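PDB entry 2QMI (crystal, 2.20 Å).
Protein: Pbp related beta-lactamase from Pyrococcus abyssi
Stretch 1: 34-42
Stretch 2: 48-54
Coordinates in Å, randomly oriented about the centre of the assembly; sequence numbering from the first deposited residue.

Stretch 1 (34-42) YAKGFGYRN
Stretch 2 48-54: PSTPETI

This contact is a short antiparallel pairing in which a strand and an irregular segment of the same chain are held together by two hydrogen bonds to backbone carbonyls and by the close backbone packing that a glycine allows. It illustrates a general principle: where a partner lacks regular structure, a few backbone anchors and one long side chain can fix the register.

Residues 34-38 are extended, with phi/psi running from -166/124 at Y34 to -135/147 at F38. The chain turns a corner at G39 (70/-161), whose positive phi by itself favours glycine, passes through Y40 (-107/141) and turns again at R41 (-85/-19). The second segment runs the opposite way: P48 (-75/158), S49 (-87/137) and T50 (-135/169) are extended, P51 (-54/-31) and E52 (-81/-33) bend the chain, and T53 (-43/137) and I54 (-98/132) extend it again. The CA atoms of Y40 and P48 lie 3.9 Å apart as an antiparallel, non-hydrogen-bonded pair with diverging side chains; further along, the CA atoms of G37 and T50 also approach to 3.9 Å, and those of K36 and P51 to 5.0 Å.

The backbone anchor is the hydrogen bond from S49 N to G39 O, 2.8 Å long with an angle of 161° at the hydrogen. The same carbonyl receives a CA-H...O contact, with P48 CA 3.4 Å from G39 O, so one acceptor faces two successive residues. A second such contact places G37 CA 3.3 Å from S49 O. Here the absence of a side chain matters: an ideal CB on G37 would point toward the other segment and lie 2.2 Å from S49 O and 2.5 Å from T50 CA, both clashes.

R41 supplies the second anchor. Its CB points toward the partner, and chi angles of 65° (p), 175° (t), -174° (t) and -86° carry an extended side chain to P48, where R41 NH2 donates to P48 O at 2.8 Å and 146°. The carbonyl oxygen sits at the guanidinium edge, near its plane, as suits an N-H donor. On the way, R41 CD passes 3.7 Å from T53 OG1. S49 also points toward the first segment, its chi1 of -93° lying between wells; its CB is 3.1 Å from F38 O, and its OG stands 3.6 Å from R41 N.

At the other end the packing is apolar. A35 points toward P51, CB to CB 3.9 Å, while P51 CG, on a C-gamma exo ring, approaches K36 N to 3.7 Å. P48 has the C-gamma endo pucker. The CA-to-CB bonds of K36 (chi1 t), F38 and Y40 (both chi1 m) point away from the partner.

The bend after T50 has its own support: T50 (chi1 79°, p) accepts a hydrogen bond at OG1 from T53 N, 3.2 Å away, and T53 holds chi1 at 176° (t).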

# COMPACT_ATOMS: atom_id res chain seq x y z
N TYR A 34 -36.69 -27.52 30.35
CA TYR A 34 -35.92 -27.50 29.12
C TYR A 34 -34.59 -26.81 29.33
O TYR A 34 -34.53 -25.66 29.78
CB TYR A 34 -36.70 -26.76 28.03
CG TYR A 34 -35.96 -26.62 26.72
CD1 TYR A 34 -35.75 -27.71 25.88
CD2 TYR A 34 -35.45 -25.38 26.33
CE1 TYR A 34 -35.06 -27.58 24.68
CE2 TYR A 34 -34.76 -25.24 25.13
CZ TYR A 34 -34.57 -26.34 24.30
OH TYR A 34 -33.90 -26.19 23.11
N ALA A 35 -33.51 -27.52 29.02
CA ALA A 35 -32.16 -26.99 29.17
C ALA A 35 -31.36 -27.53 27.99
O ALA A 35 -31.42 -28.72 27.69
CB ALA A 35 -31.54 -27.45 30.49
N LYS A 36 -30.61 -26.65 27.34
CA LYS A 36 -29.84 -27.09 26.19
C LYS A 36 -28.72 -26.12 25.84
O LYS A 36 -28.81 -24.92 26.13
CB LYS A 36 -30.78 -27.27 24.99
CG LYS A 36 -30.17 -27.99 23.80
CD LYS A 36 -31.26 -28.53 22.86
CE LYS A 36 -32.05 -29.67 23.52
NZ LYS A 36 -33.07 -30.30 22.60
N GLY A 37 -27.67 -26.66 25.24
CA GLY A 37 -26.54 -25.85 24.82
C GLY A 37 -26.44 -25.94 23.31
O GLY A 37 -26.86 -26.94 22.72
N PHE A 38 -25.90 -24.90 22.68
CA PHE A 38 -25.75 -24.85 21.22
C PHE A 38 -24.36 -24.34 20.86
O PHE A 38 -23.80 -23.49 21.55
CB PHE A 38 -26.78 -23.91 20.60
CG PHE A 38 -28.20 -24.29 20.88
CD1 PHE A 38 -28.97 -24.92 19.90
CD2 PHE A 38 -28.78 -24.03 22.12
CE1 PHE A 38 -30.29 -25.27 20.15
CE2 PHE A 38 -30.09 -24.38 22.38
CZ PHE A 38 -30.86 -25.00 21.39
N GLY A 39 -23.82 -24.84 19.75
CA GLY A 39 -22.51 -24.40 19.32
C GLY A 39 -21.37 -24.87 20.20
O GLY A 39 -21.50 -25.82 20.97
N TYR A 40 -20.24 -24.19 20.09
CA TYR A 40 -19.06 -24.57 20.86
C TYR A 40 -18.75 -23.60 22.01
O TYR A 40 -18.93 -22.39 21.88
CB TYR A 40 -17.87 -24.66 19.90
CG TYR A 40 -18.02 -25.73 18.83
CD1 TYR A 40 -17.56 -27.02 19.03
CD2 TYR A 40 -18.68 -25.45 17.63
CE1 TYR A 40 -17.74 -28.02 18.08
CE2 TYR A 40 -18.87 -26.45 16.66
CZ TYR A 40 -18.40 -27.73 16.90
OH TYR A 40 -18.62 -28.73 15.98
N ARG A 41 -18.32 -24.15 23.14
CA ARG A 41 -17.94 -23.31 24.27
C ARG A 41 -16.48 -22.90 24.06
O ARG A 41 -15.99 -21.93 24.65
CB ARG A 41 -18.11 -24.07 25.60
CG ARG A 41 -17.22 -25.28 25.83
CD ARG A 41 -17.45 -25.80 27.25
NE ARG A 41 -16.56 -26.89 27.66
CZ ARG A 41 -16.76 -28.18 27.42
NH1 ARG A 41 -15.88 -29.08 27.83
NH2 ARG A 41 -17.85 -28.59 26.77
N ASN A 42 -15.80 -23.65 23.19
CA ASN A 42 -14.42 -23.37 22.82
C ASN A 42 -14.22 -23.86 21.39
O ASN A 42 -14.28 -25.06 21.14
CB ASN A 42 -13.43 -24.08 23.74
CG ASN A 42 -11.98 -23.78 23.37
OD1 ASN A 42 -11.53 -24.09 22.25
ND2 ASN A 42 -11.24 -23.16 24.29
N PRO A 48 -18.23 -28.49 22.79
CA PRO A 48 -19.60 -27.98 22.71
C PRO A 48 -20.14 -27.22 23.92
O PRO A 48 -19.64 -27.36 25.04
CB PRO A 48 -20.40 -29.25 22.46
CG PRO A 48 -19.70 -30.24 23.36
CD PRO A 48 -18.22 -29.94 23.07
N SER A 49 -21.15 -26.40 23.68
CA SER A 49 -21.82 -25.67 24.76
C SER A 49 -22.90 -26.62 25.28
O SER A 49 -23.60 -27.28 24.50
CB SER A 49 -22.48 -24.38 24.23
OG SER A 49 -21.61 -23.26 24.35
N THR A 50 -23.03 -26.70 26.60
CA THR A 50 -24.03 -27.57 27.22
C THR A 50 -24.77 -26.83 28.34
O THR A 50 -24.38 -25.74 28.74
CB THR A 50 -23.36 -28.80 27.84
OG1 THR A 50 -22.77 -28.44 29.09
CG2 THR A 50 -22.29 -29.34 26.92
N PRO A 51 -25.86 -27.42 28.86
CA PRO A 51 -26.61 -26.77 29.94
C PRO A 51 -25.69 -26.41 31.11
O PRO A 51 -25.92 -25.43 31.81
CB PRO A 51 -27.64 -27.83 30.32
CG PRO A 51 -27.88 -28.54 29.05
CD PRO A 51 -26.50 -28.69 28.48
N GLU A 52 -24.66 -27.23 31.30
CA GLU A 52 -23.69 -27.07 32.38
C GLU A 52 -22.59 -26.02 32.16
O GLU A 52 -22.13 -25.40 33.12
CB GLU A 52 -23.01 -28.42 32.69
CG GLU A 52 -23.92 -29.60 33.09
CD GLU A 52 -24.74 -30.17 31.93
OE1 GLU A 52 -24.43 -29.85 30.75
OE2 GLU A 52 -25.69 -30.95 32.19
N THR A 53 -22.15 -25.83 30.92
CA THR A 53 -21.07 -24.88 30.62
C THR A 53 -21.18 -23.55 31.37
O THR A 53 -22.25 -22.96 31.50
CB THR A 53 -20.92 -24.63 29.09
OG1 THR A 53 -19.93 -23.62 28.85
CG2 THR A 53 -22.22 -24.18 28.50
N ILE A 54 -20.04 -23.08 31.87
CA ILE A 54 -19.97 -21.85 32.62
C ILE A 54 -19.52 -20.64 31.79
O ILE A 54 -18.55 -20.71 31.04
CB ILE A 54 -19.02 -22.05 33.83
CG1 ILE A 54 -19.78 -22.83 34.92
CG2 ILE A 54 -18.51 -20.72 34.35
CD1 ILE A 54 -18.93 -23.24 36.09